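Local coordinates for protein probable 2-phosphosulfolactate phosphatase (Clostridium acetobutylicum, PDB 1VR0) that probably hydrolyses (2R)-O-phospho-3-sulfolactate to (2R)-3-sulfolactate and phosphate, using magnesium as cofactor, at residues Asn137-Ala142 with Met179-Lys184; Asp166-Ser171 with Ala191-Tyr196; Lys212-Ile217 with Lys224-Cys229. One frame throughout, in Å; residues are numbered along the deposited sequence.

Contact 1: Asn137-Ala142 with Met179-Lys184; sequences NGEAVA and MDRMKK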
loop_
_atom_site.group_PDB
_atom_site.type_symbol
_atom_site.label_atom_id
_atom_site.label_comp_id
_atom_site.label_asym_id
_atom_site.label_seq_id
_atom_site.Cartn_x
_atom_site.Cartn_y
_atom_site.Cartn_z
ATOM N N ASN A 137 -21.297 -7.179 -5.319
ATOM C CA ASN A 137 -21.461 -6.825 -6.734
ATOM C C ASN A 137 -20.166 -6.845 -7.551
ATOM O O ASN A 137 -20.078 -6.215 -8.605
ATOM C CB ASN A 137 -22.191 -5.482 -6.881
ATOM C CG ASN A 137 -21.348 -4.296 -6.479
ATOM O OD1 ASN A 137 -20.320 -4.448 -5.841
ATOM N ND2 ASN A 137 -21.781 -3.108 -6.864
ATOM N N GLY A 138 -19.193 -7.616 -7.083
ATOM C CA GLY A 138 -17.874 -7.700 -7.712
ATOM C C GLY A 138 -17.907 -8.037 -9.185
ATOM O O GLY A 138 -17.338 -7.317 -9.986
ATOM N N GLU A 139 -18.608 -9.102 -9.550
ATOM C CA GLU A 139 -18.712 -9.480 -10.953
ATOM C C GLU A 139 -19.330 -8.355 -11.792
ATOM O O GLU A 139 -18.834 -8.022 -12.881
ATOM C CB GLU A 139 -19.541 -10.763 -11.120
ATOM C CG GLU A 139 -18.918 -12.041 -10.555
ATOM C CD GLU A 139 -17.863 -12.694 -11.471
ATOM O OE1 GLU A 139 -17.641 -12.236 -12.602
ATOM O OE2 GLU A 139 -17.247 -13.699 -11.069
ATOM N N ALA A 140 -20.416 -7.779 -11.303
ATOM C CA ALA A 140 -21.100 -6.748 -12.058
ATOM C C ALA A 140 -20.208 -5.514 -12.213
ATOM O O ALA A 140 -20.240 -4.850 -13.239
ATOM C CB ALA A 140 -22.420 -6.393 -11.397
ATOM N N VAL A 141 -19.397 -5.219 -11.193
ATOM C CA VAL A 141 -18.451 -4.095 -11.268
ATOM C C VAL A 141 -17.410 -4.341 -12.365
ATOM O O VAL A 141 -17.018 -3.429 -13.083
ATOM C CB VAL A 141 -17.712 -3.890 -9.939
ATOM C CG1 VAL A 141 -16.627 -2.866 -10.096
ATOM C CG2 VAL A 141 -18.689 -3.486 -8.824
ATOM N N ALA A 142 -16.944 -5.580 -12.455
ATOM C CA ALA A 142 -15.944 -5.921 -13.428
ATOM C C ALA A 142 -16.544 -5.741 -14.813
ATOM O O ALA A 142 -15.910 -5.215 -15.713
ATOM C CB ALA A 142 -15.481 -7.320 -13.211
HETATM N N MSE A 179 -10.107 -9.739 -15.110
HETATM C CA MSE A 179 -9.220 -10.615 -15.856
HETATM C C MSE A 179 -9.957 -11.777 -16.502
HETATM O O MSE A 179 -9.594 -12.204 -17.582
HETATM C CB MSE A 179 -8.153 -11.175 -14.963
HETATM C CG MSE A 179 -7.264 -10.109 -14.360
HETATM SE SE MSE A 179 -5.795 -10.907 -13.230
HETATM C CE MSE A 179 -4.880 -11.658 -15.124
ATOM N N ASP A 180 -10.971 -12.296 -15.821
ATOM C CA ASP A 180 -11.823 -13.315 -16.410
ATOM C C ASP A 180 -12.468 -12.789 -17.699
ATOM O O ASP A 180 -12.683 -13.538 -18.622
ATOM C CB ASP A 180 -12.925 -13.765 -15.438
ATOM C CG ASP A 180 -12.407 -14.618 -14.264
ATOM O OD1 ASP A 180 -11.215 -15.075 -14.230
ATOM O OD2 ASP A 180 -13.243 -14.830 -13.349
ATOM N N ARG A 181 -12.760 -11.493 -17.745
ATOM C CA ARG A 181 -13.367 -10.875 -18.915
ATOM C C ARG A 181 -12.392 -10.299 -19.907
ATOM O O ARG A 181 -12.783 -10.024 -21.013
ATOM C CB ARG A 181 -14.345 -9.781 -18.511
ATOM C CG ARG A 181 -15.531 -10.337 -17.829
ATOM C CD ARG A 181 -16.136 -9.365 -16.904
ATOM N NE ARG A 181 -16.706 -10.070 -15.766
ATOM C CZ ARG A 181 -17.984 -10.402 -15.659
ATOM N NH1 ARG A 181 -18.871 -10.090 -16.608
ATOM N NH2 ARG A 181 -18.384 -11.043 -14.579
HETATM N N MSE A 182 -11.136 -10.093 -19.554
HETATM C CA MSE A 182 -10.151 -9.796 -20.591
HETATM C C MSE A 182 -8.685 -9.891 -20.278
HETATM O O MSE A 182 -8.277 -9.709 -19.142
HETATM C CB MSE A 182 -10.355 -8.394 -21.052
HETATM C CG MSE A 182 -10.155 -7.375 -19.979
HETATM SE SE MSE A 182 -10.336 -5.650 -20.929
HETATM C CE MSE A 182 -9.984 -6.181 -22.977
ATOM N N LYS A 183 -7.911 -10.094 -21.340
ATOM C CA LYS A 183 -6.465 -10.260 -21.274
ATOM C C LYS A 183 -5.674 -8.952 -21.553
ATOM O O LYS A 183 -4.528 -8.822 -21.114
ATOM C CB LYS A 183 -6.066 -11.400 -22.216
ATOM C CG LYS A 183 -6.822 -12.729 -21.913
ATOM C CD LYS A 183 -5.997 -14.002 -22.337
ATOM C CE LYS A 183 -5.768 -14.085 -23.867
ATOM N NZ LYS A 183 -5.737 -15.482 -24.383
ATOM N N LYS A 184 -6.281 -7.980 -22.240
ATOM C CA LYS A 184 -5.592 -6.697 -22.530
ATOM C C LYS A 184 -5.463 -5.781 -21.306
ATOM O O LYS A 184 -5.926 -4.654 -21.304
ATOM C CB LYS A 184 -6.253 -5.904 -23.653
ATOM C CG LYS A 184 -6.260 -6.582 -24.952
ATOM C CD LYS A 184 -6.746 -5.672 -26.090
ATOM C CE LYS A 184 -6.871 -6.488 -27.386
ATOM N NZ LYS A 184 -6.295 -5.848 -28.610
#
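Each nitrogen of the Arg-181 guanidinium has its own acceptor: NH2 meets the carboxylate of Glu-139 across this contact, NH1 forms a salt bridge with Glu-143, and NE makes a weak hydrogen bond to the carbonyl of Cys-177. The bridge from Arg-181 NH2 to Glu-139 OE1 is modelled at 2.4 Å. That length is too short to be taken literally, but the pairing of the two groups is plain. OE1 is the oxygen that faces NH2, and the carboxylate plane is turned 56° from the guanidinium plane, though the exact geometry remains doubtful. Glu-139 reaches its partner by folding back at chi2 (-81°), which brings its carboxylate round to the NH2 side of the arginine.

The backbone of the same residue is also involved. Glu-139 O sits over one face of the guanidinium, toward its rim, 3.5 Å from Arg-181 NH2, but the angle is too poor for a hydrogen bond. Beside it, Ala-142 CB packs obliquely against the group and comes 3.9 Å from Arg-181 NE. With two acids around it, the arginine is probably firmly charged. It may also ease the closeness of Glu-139 OE2 and Asp-180 OD2, which lie 4.7 Å apart.

Glu-139 belongs to the first turn of helix 138-148, while Arg-181 stands near the C-terminal end of helix 165-181. The bridge therefore clasps the start of one helix to the closing part of the other. Each helix connects two parallel strands of the mixed sheet, 129-133 to 152-156 and 152-156 to 185-187, so the contact joins the helices of two successive beta-alpha-beta crossovers.

Contact 2: Asp166-Ser171 with Ala191-Tyr196; sequences DDFICS and ATTAQY. With MG (magnesium ion), chain D.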
loop_
_atom_site.group_PDB
_atom_site.type_symbol
_atom_site.label_atom_id
_atom_site.label_comp_id
_atom_site.label_asym_id
_atom_site.label_seq_id
_atom_site.Cartn_x
_atom_site.Cartn_y
_atom_site.Cartn_z
ATOM N N ASP A 166 -9.392 -6.489 4.355
ATOM C CA ASP A 166 -10.745 -6.700 3.767
ATOM C C ASP A 166 -10.868 -5.955 2.429
ATOM O O ASP A 166 -11.225 -6.546 1.396
ATOM C CB ASP A 166 -11.884 -6.282 4.736
ATOM C CG ASP A 166 -11.679 -4.900 5.358
ATOM O OD1 ASP A 166 -10.568 -4.335 5.307
ATOM O OD2 ASP A 166 -12.635 -4.364 5.925
ATOM N N ASP A 167 -10.550 -4.666 2.421
ATOM C CA ASP A 167 -10.724 -3.899 1.200
ATOM C C ASP A 167 -9.740 -4.391 0.126
ATOM O O ASP A 167 -10.042 -4.383 -1.037
ATOM C CB ASP A 167 -10.585 -2.378 1.466
ATOM C CG ASP A 167 -11.731 -1.832 2.341
ATOM O OD1 ASP A 167 -12.812 -2.419 2.290
ATOM O OD2 ASP A 167 -11.573 -0.840 3.074
ATOM N N PHE A 168 -8.571 -4.840 0.541
ATOM C CA PHE A 168 -7.522 -5.240 -0.370
ATOM C C PHE A 168 -7.888 -6.538 -1.078
ATOM O O PHE A 168 -7.735 -6.646 -2.301
ATOM C CB PHE A 168 -6.227 -5.405 0.413
ATOM C CG PHE A 168 -4.963 -5.525 -0.437
ATOM C CD1 PHE A 168 -4.464 -4.432 -1.125
ATOM C CD2 PHE A 168 -4.231 -6.712 -0.466
ATOM C CE1 PHE A 168 -3.283 -4.534 -1.880
ATOM C CE2 PHE A 168 -3.061 -6.806 -1.208
ATOM C CZ PHE A 168 -2.584 -5.709 -1.909
ATOM N N ILE A 169 -8.385 -7.530 -0.332
ATOM C CA ILE A 169 -8.721 -8.800 -0.959
ATOM C C ILE A 169 -9.925 -8.629 -1.874
ATOM O O ILE A 169 -10.035 -9.274 -2.919
ATOM C CB ILE A 169 -8.938 -9.933 0.069
ATOM C CG1 ILE A 169 -9.038 -11.293 -0.654
ATOM C CG2 ILE A 169 -10.143 -9.693 0.946
ATOM C CD1 ILE A 169 -8.819 -12.524 0.274
ATOM N N CYS A 170 -10.838 -7.754 -1.467
ATOM C CA CYS A 170 -12.013 -7.461 -2.260
ATOM C C CYS A 170 -11.584 -6.805 -3.561
ATOM O O CYS A 170 -12.113 -7.144 -4.596
ATOM C CB CYS A 170 -12.947 -6.545 -1.492
ATOM S SG CYS A 170 -14.491 -6.249 -2.392
ATOM N N SER A 171 -10.592 -5.906 -3.504
ATOM C CA SER A 171 -9.992 -5.357 -4.732
ATOM C C SER A 171 -9.478 -6.451 -5.636
ATOM O O SER A 171 -9.696 -6.436 -6.829
ATOM C CB SER A 171 -8.820 -4.460 -4.436
ATOM O OG SER A 171 -9.169 -3.404 -3.562
ATOM N N ALA A 191 -1.917 -3.711 -7.511
ATOM C CA ALA A 191 -3.048 -4.471 -8.050
ATOM C C ALA A 191 -2.715 -5.945 -8.231
ATOM O O ALA A 191 -3.469 -6.795 -7.827
ATOM C CB ALA A 191 -3.472 -3.871 -9.331
ATOM N N THR A 192 -1.568 -6.225 -8.828
ATOM C CA THR A 192 -1.049 -7.578 -8.936
ATOM C C THR A 192 -1.042 -8.279 -7.561
ATOM O O THR A 192 -1.477 -9.419 -7.419
ATOM C CB THR A 192 0.382 -7.534 -9.496
ATOM O OG1 THR A 192 0.364 -7.037 -10.838
ATOM C CG2 THR A 192 1.017 -8.868 -9.449
ATOM N N THR A 193 -0.572 -7.579 -6.539
ATOM C CA THR A 193 -0.478 -8.150 -5.186
ATOM C C THR A 193 -1.853 -8.440 -4.578
ATOM O O THR A 193 -2.069 -9.502 -4.006
ATOM C CB THR A 193 0.354 -7.243 -4.266
ATOM O OG1 THR A 193 1.637 -6.977 -4.871
ATOM C CG2 THR A 193 0.605 -7.911 -2.889
ATOM N N ALA A 194 -2.802 -7.521 -4.734
ATOM C CA ALA A 194 -4.175 -7.766 -4.297
ATOM C C ALA A 194 -4.745 -8.991 -4.995
ATOM O O ALA A 194 -5.307 -9.867 -4.348
ATOM C CB ALA A 194 -5.039 -6.585 -4.590
ATOM N N GLN A 195 -4.609 -9.051 -6.314
ATOM C CA GLN A 195 -5.129 -10.166 -7.069
ATOM C C GLN A 195 -4.510 -11.482 -6.592
ATOM O O GLN A 195 -5.191 -12.498 -6.500
ATOM C CB GLN A 195 -4.874 -9.914 -8.560
ATOM C CG GLN A 195 -5.589 -10.862 -9.506
ATOM C CD GLN A 195 -4.844 -12.131 -9.735
ATOM O OE1 GLN A 195 -3.602 -12.159 -9.612
ATOM N NE2 GLN A 195 -5.576 -13.229 -10.014
ATOM N N TYR A 196 -3.225 -11.438 -6.261
ATOM C CA TYR A 196 -2.502 -12.600 -5.763
ATOM C C TYR A 196 -3.074 -13.098 -4.452
ATOM O O TYR A 196 -3.275 -14.322 -4.281
ATOM C CB TYR A 196 -1.013 -12.288 -5.572
ATOM C CG TYR A 196 -0.305 -13.404 -4.844
ATOM C CD1 TYR A 196 -0.043 -14.611 -5.477
ATOM C CD2 TYR A 196 0.078 -13.265 -3.498
ATOM C CE1 TYR A 196 0.589 -15.655 -4.800
ATOM C CE2 TYR A 196 0.714 -14.298 -2.820
ATOM C CZ TYR A 196 0.963 -15.497 -3.473
ATOM O OH TYR A 196 1.580 -16.537 -2.795
HETATM MG MG MG D . -12.801 -0.328 5.035
HETATM O O HOH W 1 -14.086 -2.492 4.690
HETATM O O HOH W 2 -12.130 -1.667 7.009
#
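Phe-168 turns its CG away from its own backbone N (chi1 -167°), and this lays the ring along the neighbouring helix, flat against Ala-194. The methyl of Ala-194 stands squarely over the ring: CB is 3.8 Å from the centroid of Phe-168 and only 12° off the ring normal, a well-centred CH-pi contact. The outer end of the ring slides further along the backbone, with Phe-168 CZ 3.4 Å from Ala-194 N. Thr-193 meets the ring differently. Thr-193 CG2 lies anti to the backbone N and comes in at the ring edge, near the plane, 4.0 Å from Phe-168 CZ. This leaves OG1 to turn back and bond the carbonyl of Asp-189 within its own helix.

A small residue at position 194 lets the two backbones come close. Ala-194 CB is 3.5 Å from the carbonyl oxygen Phe-168 O, and on the next turn it meets Ser-171 CB at 4.3 Å. The helix axes approach to 7.8 Å and cross nearly at a right angle (92°), so they touch over a short length, and the atoms that meet are mostly carbon.

Next to Phe-168 the same helix turns to the active site. Asp-167 OD2 binds the magnesium ion at 2.4 Å, alongside Asp-38, the carbonyl of Gly-158 and two waters. One of those waters donates to both Asp-166 OD2 and Asp-167 OD1, and the latter oxygen is also bonded by the backbone N of Met-39.

Phe-168 and Ala-194 both also touch Leu-17 of strand 13-18, so the helix crossing is wedged against the sheet. Thr-193 of the second subunit packs on Phe-168 as well, and helices 165-181 and 189-199 thus meet between the mixed sheet and the dimer partner.

Contact 3: Lys212-Ile217 with Lys224-Cys229; sequences KHYKRI and KDFEYC. With 3SL ((2R)-3-sulfolactic acid), chain E.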
loop_
_atom_site.group_PDB
_atom_site.type_symbol
_atom_site.label_atom_id
_atom_site.label_comp_id
_atom_site.label_asym_id
_atom_site.label_seq_id
_atom_site.Cartn_x
_atom_site.Cartn_y
_atom_site.Cartn_z
ATOM N N LYS A 212 -7.019 -6.391 11.002
ATOM C CA LYS A 212 -7.174 -5.761 12.320
ATOM C C LYS A 212 -8.644 -5.389 12.541
ATOM O O LYS A 212 -9.180 -5.619 13.591
ATOM C CB LYS A 212 -6.258 -4.530 12.406
ATOM C CG LYS A 212 -6.073 -3.937 13.779
ATOM N N HIS A 213 -9.292 -4.875 11.502
ATOM C CA HIS A 213 -10.686 -4.428 11.502
ATOM C C HIS A 213 -11.659 -5.555 11.795
ATOM O O HIS A 213 -12.723 -5.325 12.327
ATOM C CB HIS A 213 -10.997 -3.863 10.107
ATOM C CG HIS A 213 -12.340 -3.213 9.964
ATOM N ND1 HIS A 213 -12.732 -2.128 10.723
ATOM C CD2 HIS A 213 -13.351 -3.441 9.090
ATOM C CE1 HIS A 213 -13.939 -1.741 10.344
ATOM N NE2 HIS A 213 -14.339 -2.520 9.356
ATOM N N TYR A 214 -11.316 -6.778 11.415
ATOM C CA TYR A 214 -12.134 -7.925 11.766
ATOM C C TYR A 214 -12.338 -8.059 13.269
ATOM O O TYR A 214 -13.418 -8.439 13.705
ATOM C CB TYR A 214 -11.476 -9.203 11.278
ATOM C CG TYR A 214 -12.303 -10.431 11.521
ATOM C CD1 TYR A 214 -13.444 -10.663 10.795
ATOM C CD2 TYR A 214 -11.939 -11.353 12.479
ATOM C CE1 TYR A 214 -14.215 -11.800 11.012
ATOM C CE2 TYR A 214 -12.697 -12.500 12.708
ATOM C CZ TYR A 214 -13.842 -12.708 11.973
ATOM O OH TYR A 214 -14.582 -13.845 12.164
ATOM N N LYS A 215 -11.315 -7.773 14.067
ATOM C CA LYS A 215 -11.491 -7.894 15.522
ATOM C C LYS A 215 -12.525 -6.875 15.956
ATOM O O LYS A 215 -13.303 -7.136 16.867
ATOM C CB LYS A 215 -10.209 -7.734 16.373
ATOM C CG LYS A 215 -8.987 -8.531 15.876
ATOM C CD LYS A 215 -7.825 -8.529 16.919
ATOM C CE LYS A 215 -6.390 -8.604 16.253
ATOM N NZ LYS A 215 -5.271 -8.723 17.319
ATOM N N ARG A 216 -12.533 -5.718 15.304
ATOM C CA ARG A 216 -13.499 -4.676 15.646
ATOM C C ARG A 216 -14.944 -5.106 15.330
ATOM O O ARG A 216 -15.873 -4.949 16.162
ATOM C CB ARG A 216 -13.176 -3.374 14.905
ATOM C CG ARG A 216 -14.110 -2.224 15.224
ATOM C CD ARG A 216 -14.186 -1.959 16.690
ATOM N NE ARG A 216 -15.136 -0.903 17.027
ATOM C CZ ARG A 216 -15.574 -0.657 18.266
ATOM N NH1 ARG A 216 -15.147 -1.374 19.303
ATOM N NH2 ARG A 216 -16.428 0.321 18.484
ATOM N N ILE A 217 -15.106 -5.653 14.131
ATOM C CA ILE A 217 -16.373 -6.178 13.674
ATOM C C ILE A 217 -16.876 -7.270 14.643
ATOM O O ILE A 217 -18.067 -7.350 14.955
ATOM C CB ILE A 217 -16.214 -6.717 12.213
ATOM C CG1 ILE A 217 -15.930 -5.574 11.206
ATOM C CG2 ILE A 217 -17.410 -7.558 11.744
ATOM C CD1 ILE A 217 -16.903 -4.468 11.191
ATOM N N LYS A 224 -23.086 -11.718 11.681
ATOM C CA LYS A 224 -24.070 -11.770 10.589
ATOM C C LYS A 224 -23.683 -10.849 9.434
ATOM O O LYS A 224 -23.761 -11.256 8.279
ATOM C CB LYS A 224 -25.468 -11.364 11.050
ATOM C CG LYS A 224 -26.007 -12.098 12.260
ATOM C CD LYS A 224 -27.026 -13.129 11.885
ATOM C CE LYS A 224 -27.671 -13.784 13.130
ATOM N NZ LYS A 224 -28.814 -12.987 13.649
ATOM N N ASP A 225 -23.321 -9.603 9.740
ATOM C CA ASP A 225 -22.938 -8.660 8.682
ATOM C C ASP A 225 -21.693 -9.163 7.961
ATOM O O ASP A 225 -21.610 -9.084 6.740
ATOM C CB ASP A 225 -22.658 -7.253 9.230
ATOM C CG ASP A 225 -23.914 -6.487 9.643
ATOM O OD1 ASP A 225 -25.085 -6.791 9.232
ATOM O OD2 ASP A 225 -23.713 -5.517 10.391
ATOM N N PHE A 226 -20.731 -9.685 8.729
ATOM C CA PHE A 226 -19.486 -10.227 8.166
ATOM C C PHE A 226 -19.762 -11.362 7.148
ATOM O O PHE A 226 -19.214 -11.372 6.051
ATOM C CB PHE A 226 -18.543 -10.719 9.291
ATOM C CG PHE A 226 -17.431 -11.597 8.800
ATOM C CD1 PHE A 226 -16.387 -11.071 8.095
ATOM C CD2 PHE A 226 -17.456 -12.976 9.016
ATOM C CE1 PHE A 226 -15.373 -11.885 7.597
ATOM C CE2 PHE A 226 -16.431 -13.809 8.522
ATOM C CZ PHE A 226 -15.390 -13.254 7.808
ATOM N N GLU A 227 -20.613 -12.315 7.518
ATOM C CA GLU A 227 -20.879 -13.433 6.623
ATOM C C GLU A 227 -21.610 -12.961 5.375
ATOM O O GLU A 227 -21.391 -13.492 4.280
ATOM C CB GLU A 227 -21.754 -14.494 7.284
ATOM C CG GLU A 227 -21.362 -14.866 8.692
ATOM C CD GLU A 227 -20.699 -16.204 8.787
ATOM O OE1 GLU A 227 -21.375 -17.105 9.320
ATOM O OE2 GLU A 227 -19.521 -16.340 8.341
ATOM N N TYR A 228 -22.507 -11.997 5.553
ATOM C CA TYR A 228 -23.289 -11.470 4.462
ATOM C C TYR A 228 -22.384 -10.732 3.460
ATOM O O TYR A 228 -22.449 -10.980 2.259
ATOM C CB TYR A 228 -24.398 -10.548 5.010
ATOM C CG TYR A 228 -25.118 -9.806 3.934
ATOM C CD1 TYR A 228 -26.150 -10.409 3.228
ATOM C CD2 TYR A 228 -24.730 -8.529 3.562
ATOM C CE1 TYR A 228 -26.808 -9.744 2.198
ATOM C CE2 TYR A 228 -25.377 -7.854 2.528
ATOM C CZ TYR A 228 -26.421 -8.469 1.862
ATOM O OH TYR A 228 -27.092 -7.823 0.855
ATOM N N CYS A 229 -21.532 -9.846 3.964
ATOM C CA CYS A 229 -20.625 -9.068 3.111
ATOM C C CYS A 229 -19.569 -9.885 2.369
ATOM O O CYS A 229 -18.944 -9.381 1.434
ATOM C CB CYS A 229 -19.931 -7.981 3.924
ATOM S SG CYS A 229 -21.092 -6.762 4.599
HETATM O O11 3SL E . -14.758 1.247 12.636
HETATM C C1 3SL E . -15.732 0.509 12.388
HETATM O O12 3SL E . -16.026 -0.539 13.018
HETATM C C2 3SL E . -16.592 0.927 11.256
HETATM O O2 3SL E . -15.726 1.399 10.227
HETATM C C3 3SL E . -17.425 -0.271 10.845
HETATM S S 3SL E . -18.245 0.004 9.426
HETATM O O3S 3SL E . -19.645 0.353 9.721
HETATM O O1S 3SL E . -17.521 0.892 8.453
HETATM O O2S 3SL E . -18.411 -1.296 8.766
#
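Phe-226 and Tyr-214 carry most of this contact as a T-shaped pair. The tyrosine points its edge at the face of Phe-226, with the planes at 69° and the centroids 4.9 Å apart. Tyr-214 CE1 is the atom that lands, 3.5 Å above the plane of the Phe-226 ring and over its centre. In each residue the ring swings out anti to the backbone N (chi1 -176° for Tyr-214, 165° for Phe-226), which brings the two rings together between the helices.

Ile-217, almost one turn on from Tyr-214, packs beside the pair, at the Phe-226 CB end. Ile-217 CG2 touches Phe-226 CB at 4.2 Å, while its CG1 rests over one face of the His-213 imidazole, toward the rim. This packing and the bond from His-213 NE2 to the carbonyl of Leu-40 probably steady the ring, whose His-213 CE1 lies 3.5 Å from the carboxylate carbon C1 of the bound (2R)-3-sulfolactate. Arg-216 flanks the same carboxylate, Arg-216 CG being 3.4 Å from O12 of the ligand. Across the contact, Asp-225 forms a salt bridge with Arg-41, which itself hydrogen-bonds the ligand.

Helices 212-219 and 223-229 are consecutive in the chain, joined by a short connection. The short helix 205-208 packs against Phe-226 through Val-208, and Lys-212 N hydrogen-bonds Asp-189 of the second subunit, at the start of helix 189-199 there.

Overall arrangement
Contacts 1 and 2 share helix 165-181: contact 2 takes its start, beside the magnesium ion, and contact 1 its end. Their centres are 14 Å apart, and their segments alternate along the chain, so helices 138-148 and 189-199 are both tied to that one helix on the mixed sheet. Contact 3 follows later in the sequence, in the helical region after helix 189-199. Its centre lies 17 Å from that of contact 2 and 25 Å from that of contact 1. Asp-166 and His-213 bring contacts 2 and 3 together, placing the metal site next to the pocket that holds the reaction product, while contact 1 is structural packing farther from the pocket.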